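Local coordinates for BDI_3064 protein (Parabacteroides distasonis ATCC 8503, PDB 5Z06), which hydrolyses linear beta-1,2-glucan and beta-1,2-glucooligosaccharides from the non-reducing end as an exo-type enzyme, releasing sophorose, at residues K199-E202 with R203-D206; D289-Q292 with E293-R297; A146-D149 with T150-K153. All blocks are in the same frame, centred on the assembly; numbering follows the deposited sequence.

Contact 1 of 3, residues K199-E202 with R203-D206; sequences KAYE and RHID
Y201 lays its ring alongside the imidazole of H204 at the tight end of a beta hairpin, and its atoms meet three different surroundings in turn. The first, CB, already touches the imidazole, 3.4 Å from H204 CE1. Further out, Y201 CD1 comes within 3.3 Å of H204 NE2; the two rings are almost parallel, 3° apart, yet slid so far past each other that they barely overlap. Next, Y201 CE1 reaches D206 OD2 at 3.4 Å, with the carboxylate turned steeply to the ring. At the tip, Y201 OH is hydrogen-bonded to E293 OE1. A tyrosine suits this place because a flat apolar body ends in a hydroxyl that can meet the carboxylate of E293.

The imidazole is fixed by its own bonds. With CG held between the backbone N and the carbonyl carbon (chi1 84°), H204 turns back toward Y201 and D206. H204 NE2 donates to D206 OD2 over 2.8 Å, in its ring plane but from above the carboxylate, while ND1 bonds Y635 OH. D206 OD1 is held by T245 OG1, and OD2 also pairs with R297 of helix 284-297.

In the backbone, K199 and D206 form a hydrogen-bonded antiparallel pair, followed by the non-hydrogen-bonded pair A200–I205. Y201 N to H204 O, 2.8 Å, closes the two-residue turn. In that turn, extended E202 lies beside R203, whose NE meets the anti lone pair of E202 OE1 at 2.7 Å in a salt bridge; R636 shares the oxygen.

Strand 204-210 pairs on its other edge with strand 243-247, whereas the aromatic end of the hairpin abuts helix 284-297 through M290 and R297 and helix 624-636 through Y635 and R636.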
# COMPACT_ATOMS: atom_id res chain seq x y z
N LYS A 199 -11.62 -19.13 5.48
CA LYS A 199 -12.10 -18.45 6.65
C LYS A 199 -13.12 -17.45 6.15
O LYS A 199 -12.80 -16.52 5.41
CB LYS A 199 -10.91 -17.82 7.40
CG LYS A 199 -11.24 -17.02 8.64
CD LYS A 199 -12.18 -17.67 9.64
CE LYS A 199 -12.47 -16.69 10.77
NZ LYS A 199 -13.51 -17.23 11.68
N ALA A 200 -14.38 -17.69 6.51
CA ALA A 200 -15.45 -16.82 6.08
C ALA A 200 -15.59 -15.68 7.06
O ALA A 200 -15.27 -15.79 8.23
CB ALA A 200 -16.77 -17.56 5.96
N TYR A 201 -16.03 -14.56 6.52
CA TYR A 201 -16.46 -13.42 7.29
C TYR A 201 -17.87 -13.12 6.79
O TYR A 201 -18.60 -14.06 6.48
CB TYR A 201 -15.43 -12.30 7.11
CG TYR A 201 -14.11 -12.71 7.70
CD1 TYR A 201 -13.23 -13.46 6.95
CD2 TYR A 201 -13.76 -12.39 9.01
CE1 TYR A 201 -12.02 -13.86 7.47
CE2 TYR A 201 -12.54 -12.77 9.55
CZ TYR A 201 -11.68 -13.51 8.76
OH TYR A 201 -10.47 -13.95 9.21
N GLU A 202 -18.26 -11.86 6.67
CA GLU A 202 -19.62 -11.54 6.28
C GLU A 202 -19.82 -11.49 4.78
O GLU A 202 -20.83 -11.98 4.24
CB GLU A 202 -20.04 -10.23 6.91
CG GLU A 202 -21.50 -9.90 6.64
CD GLU A 202 -21.89 -8.59 7.22
OE1 GLU A 202 -22.14 -7.68 6.42
OE2 GLU A 202 -21.93 -8.46 8.45
N ARG A 203 -18.89 -10.85 4.11
CA ARG A 203 -18.99 -10.61 2.68
C ARG A 203 -17.90 -11.30 1.91
O ARG A 203 -17.86 -11.22 0.67
CB ARG A 203 -18.92 -9.12 2.41
CG ARG A 203 -19.89 -8.30 3.24
CD ARG A 203 -21.30 -8.69 2.93
NE ARG A 203 -22.23 -7.86 3.69
CZ ARG A 203 -23.42 -7.48 3.28
NH1 ARG A 203 -23.87 -7.83 2.08
NH2 ARG A 203 -24.18 -6.73 4.06
N HIS A 204 -17.02 -12.02 2.60
CA HIS A 204 -15.92 -12.62 1.92
C HIS A 204 -15.42 -13.84 2.61
O HIS A 204 -15.70 -14.04 3.78
CB HIS A 204 -14.78 -11.63 1.73
CG HIS A 204 -13.90 -11.52 2.91
ND1 HIS A 204 -14.26 -10.82 4.04
CD2 HIS A 204 -12.67 -12.04 3.15
CE1 HIS A 204 -13.28 -10.91 4.92
NE2 HIS A 204 -12.31 -11.65 4.41
N ILE A 205 -14.69 -14.64 1.83
CA ILE A 205 -13.99 -15.79 2.32
C ILE A 205 -12.53 -15.61 1.96
O ILE A 205 -12.19 -15.31 0.82
CB ILE A 205 -14.53 -17.10 1.72
CG1 ILE A 205 -16.01 -17.21 2.05
CG2 ILE A 205 -13.72 -18.28 2.26
CD1 ILE A 205 -16.72 -18.37 1.40
N ASP A 206 -11.69 -15.80 2.95
CA ASP A 206 -10.26 -15.78 2.77
C ASP A 206 -9.78 -17.19 2.67
O ASP A 206 -10.07 -18.00 3.56
CB ASP A 206 -9.59 -15.11 3.96
CG ASP A 206 -9.70 -13.62 3.92
OD1 ASP A 206 -9.57 -13.08 2.80
OD2 ASP A 206 -9.90 -13.00 4.99

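Contact 2 of 3, residues D289-Q292 with E293-R297; sequences DMVQ and EANFR
N295 lies alongside V291 one turn earlier in helix 284-297, its amide ND2 packed 3.5 Å from V291 CG1. The two side chains point the same way. N295 CG stands beside its own backbone N, opposite the carbonyl carbon (chi1 -79°), which swings the amide back over the preceding turn, where ND2 donates to V291 O at 2.7 Å. V291 O also takes the ordinary helical bond from N295 N, at 3.1 Å. The two donors arrive from opposite faces of the carbonyl plane, ND2 being 41° out of it. Asparagine suits the position because its short amide can reach a carbonyl of its own helix.

On another side of the helix, E293 and R297 form a salt bridge of 3.2 Å between E293 OE2 and R297 NH2, while E293 OE1 is hydrogen-bonded to Y201 OH. OE2 lies in the guanidinium plane, yet the nitrogen stands above the carboxylate plane. A294 CA lies against one face of the guanidinium, near its rim, and the small methyl side chain of A294 lets the arginine lie this close. R297 NH2 also bridges to D206, and R297 NH1 to E645 O.

Q292 turns its amide to E676 and R679 of helix 665-680. The polar ends of Q292, E293 and R297 thus all have partners, and E293 and D206 together should partly offset the charge of the buried R297.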
# COMPACT_ATOMS: atom_id res chain seq x y z
N ASP A 289 -12.38 -7.07 14.65
CA ASP A 289 -11.47 -8.21 14.69
C ASP A 289 -10.91 -8.53 13.34
O ASP A 289 -9.74 -8.80 13.21
CB ASP A 289 -12.18 -9.50 15.19
CG ASP A 289 -12.58 -9.44 16.63
OD1 ASP A 289 -12.08 -8.59 17.38
OD2 ASP A 289 -13.43 -10.24 17.03
N MET A 290 -11.80 -8.60 12.35
CA MET A 290 -11.43 -8.96 10.99
C MET A 290 -10.50 -7.90 10.40
O MET A 290 -9.48 -8.23 9.81
CB MET A 290 -12.68 -9.07 10.12
CG MET A 290 -12.43 -9.26 8.64
SD MET A 290 -13.98 -8.98 7.78
CE MET A 290 -13.97 -7.20 7.55
N VAL A 291 -10.84 -6.63 10.57
CA VAL A 291 -10.03 -5.56 10.01
C VAL A 291 -8.65 -5.56 10.66
O VAL A 291 -7.65 -5.47 9.98
CB VAL A 291 -10.72 -4.20 10.13
CG1 VAL A 291 -9.78 -3.07 9.69
CG2 VAL A 291 -11.97 -4.19 9.27
N GLN A 292 -8.61 -5.69 11.98
CA GLN A 292 -7.37 -5.74 12.69
C GLN A 292 -6.54 -6.92 12.19
O GLN A 292 -5.35 -6.77 11.96
CB GLN A 292 -7.62 -5.93 14.18
CG GLN A 292 -8.07 -4.68 14.89
CD GLN A 292 -8.01 -4.87 16.39
OE1 GLN A 292 -8.81 -5.61 16.96
NE2 GLN A 292 -7.06 -4.20 17.04
N GLU A 293 -7.19 -8.07 12.03
CA GLU A 293 -6.51 -9.28 11.62
C GLU A 293 -5.96 -9.18 10.22
O GLU A 293 -4.80 -9.50 9.99
CB GLU A 293 -7.45 -10.49 11.70
CG GLU A 293 -6.87 -11.82 11.19
CD GLU A 293 -7.96 -12.80 10.77
OE1 GLU A 293 -9.17 -12.60 11.11
OE2 GLU A 293 -7.62 -13.78 10.06
N ALA A 294 -6.80 -8.79 9.28
CA ALA A 294 -6.35 -8.69 7.90
C ALA A 294 -5.14 -7.75 7.77
O ALA A 294 -4.21 -8.04 7.01
CB ALA A 294 -7.48 -8.21 7.02
N ASN A 295 -5.16 -6.64 8.49
CA ASN A 295 -4.06 -5.70 8.44
C ASN A 295 -2.84 -6.29 9.12
O ASN A 295 -1.75 -6.14 8.66
CB ASN A 295 -4.47 -4.40 9.06
CG ASN A 295 -5.31 -3.54 8.14
OD1 ASN A 295 -4.79 -2.87 7.28
ND2 ASN A 295 -6.61 -3.52 8.37
N PHE A 296 -3.05 -6.99 10.23
CA PHE A 296 -1.98 -7.69 10.92
C PHE A 296 -1.23 -8.66 9.99
O PHE A 296 0.00 -8.78 10.06
CB PHE A 296 -2.57 -8.42 12.12
CG PHE A 296 -1.75 -9.52 12.65
CD1 PHE A 296 -1.87 -10.80 12.11
CD2 PHE A 296 -0.88 -9.31 13.70
CE1 PHE A 296 -1.13 -11.85 12.61
CE2 PHE A 296 -0.14 -10.37 14.22
CZ PHE A 296 -0.27 -11.64 13.68
N ARG A 297 -1.96 -9.32 9.10
CA ARG A 297 -1.36 -10.28 8.18
C ARG A 297 -0.18 -9.69 7.43
O ARG A 297 0.80 -10.36 7.20
CB ARG A 297 -2.37 -10.76 7.17
CG ARG A 297 -3.52 -11.58 7.70
CD ARG A 297 -4.55 -11.76 6.59
NE ARG A 297 -5.79 -12.28 7.12
CZ ARG A 297 -6.95 -12.23 6.50
NH1 ARG A 297 -7.06 -11.69 5.28
NH2 ARG A 297 -8.02 -12.73 7.08

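Contact 3 of 3, residues A146-D149 with T150-K153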
# COMPACT_ATOMS: atom_id res chain seq x y z
N ALA A 146 17.93 -4.71 -26.54
CA ALA A 146 17.87 -5.40 -25.23
C ALA A 146 17.10 -4.61 -24.16
O ALA A 146 17.38 -3.43 -23.90
CB ALA A 146 19.28 -5.71 -24.74
N VAL A 147 16.11 -5.26 -23.56
CA VAL A 147 15.28 -4.64 -22.53
C VAL A 147 15.72 -5.21 -21.19
O VAL A 147 15.87 -6.42 -21.06
CB VAL A 147 13.77 -4.91 -22.77
CG1 VAL A 147 12.92 -4.37 -21.63
CG2 VAL A 147 13.34 -4.26 -24.08
N ASN A 148 15.94 -4.35 -20.22
CA ASN A 148 16.33 -4.78 -18.88
C ASN A 148 15.88 -3.73 -17.87
O ASN A 148 15.27 -2.73 -18.26
CB ASN A 148 17.85 -4.97 -18.83
CG ASN A 148 18.59 -3.78 -19.38
OD1 ASN A 148 18.49 -2.66 -18.87
ND2 ASN A 148 19.32 -4.01 -20.44
N ASP A 149 16.23 -3.93 -16.60
CA ASP A 149 15.78 -3.05 -15.50
C ASP A 149 16.09 -1.57 -15.70
O ASP A 149 15.30 -0.71 -15.30
CB ASP A 149 16.34 -3.54 -14.17
CG ASP A 149 15.75 -4.85 -13.74
OD1 ASP A 149 14.75 -5.26 -14.35
OD2 ASP A 149 16.27 -5.48 -12.81
N THR A 150 17.21 -1.28 -16.36
CA THR A 150 17.62 0.10 -16.60
C THR A 150 16.75 0.83 -17.63
O THR A 150 16.73 2.04 -17.64
CB THR A 150 19.08 0.18 -17.12
OG1 THR A 150 19.15 -0.33 -18.46
CG2 THR A 150 20.05 -0.60 -16.20
N ASN A 151 16.06 0.10 -18.51
CA ASN A 151 15.25 0.74 -19.57
C ASN A 151 13.80 0.26 -19.73
O ASN A 151 13.05 0.86 -20.50
CB ASN A 151 15.99 0.66 -20.93
CG ASN A 151 16.23 -0.76 -21.38
OD1 ASN A 151 15.49 -1.68 -21.02
ND2 ASN A 151 17.26 -0.96 -22.19
N ILE A 152 13.41 -0.81 -19.04
CA ILE A 152 12.09 -1.44 -19.23
C ILE A 152 10.93 -0.48 -18.94
O ILE A 152 9.91 -0.50 -19.62
CB ILE A 152 11.97 -2.74 -18.40
CG1 ILE A 152 10.76 -3.56 -18.86
CG2 ILE A 152 11.93 -2.45 -16.90
CD1 ILE A 152 10.75 -4.97 -18.32
N LYS A 153 11.11 0.40 -17.96
CA LYS A 153 10.11 1.38 -17.60
C LYS A 153 9.87 2.45 -18.64
O LYS A 153 8.89 3.20 -18.53
CB LYS A 153 10.46 2.04 -16.27
CG LYS A 153 10.35 1.05 -15.15
CD LYS A 153 10.41 1.71 -13.80
CE LYS A 153 10.34 0.62 -12.76
NZ LYS A 153 10.48 1.26 -11.44
O HOH W 1 13.49 0.94 -16.46
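Hydrogen bonds made by the side chains of N148 and N151 fold this segment back on itself. N151 serves two backbone groups with one amide: OD1 accepts N148 N at 2.8 Å in a nearly straight bond, and ND2 donates to A146 O at 3.0 Å, within the carbonyl plane. Its CG sits between the backbone N and the carbonyl carbon (chi1 61°), which turns the amide toward the earlier residues. The amide of N148 lies nearly parallel to that of N151, although the two side chains cross at about a right angle. N148 OD1 receives the T150 hydroxyl, at a distance so short that its exact length is doubtful, together with a weak bond from T150 N. Asparagine fits both positions: N151 uses both ends of its amide, N148 its acceptor oxygen on a short stem.

Among the backbone bonds, N148 O accepts both N151 N at 2.9 Å and I152 N at 2.8 Å, the first from above its plane. One water spans the next step, giving a proton to D149 O (2.7 Å) and accepting one from K153 N (2.9 Å), much as a helical bond would.

The apolar contact is V147 CG1 against the I152 side chain, nearest at I152 CG1, 3.6 Å. These branched side chains turn inward to P84, Y8 and F81, whereas the charged K153 reaches D79.

The bond from N151 N to N148 O, with D149 and T150 in helical conformation, makes a type I turn, and the weak T150 N bond adds an Asx turn to it. It lies in the loop that leads from strand 132-138 of one antiparallel sheet to strand 155-161 of another.

Contacts 1 and 2 are buried neighbours whose centres lie about 12 Å apart, and they touch: the hairpin of contact 1 docks on the helix of contact 2 through Y201 with E293 and M290, and through D206 with R297. Together they join the small three-stranded sheet to the helical part of the chain, with aromatic and charged groups as the joint. Contact 3 stands apart, centred about 37 Å from contact 2 and on the opposite side of the chain's centre. Only partly buried, it relies between its own two segments on asparagine amides, backbone carbonyls and a water, whereas contacts 1 and 2 add salt bridges that link hairpin and helix.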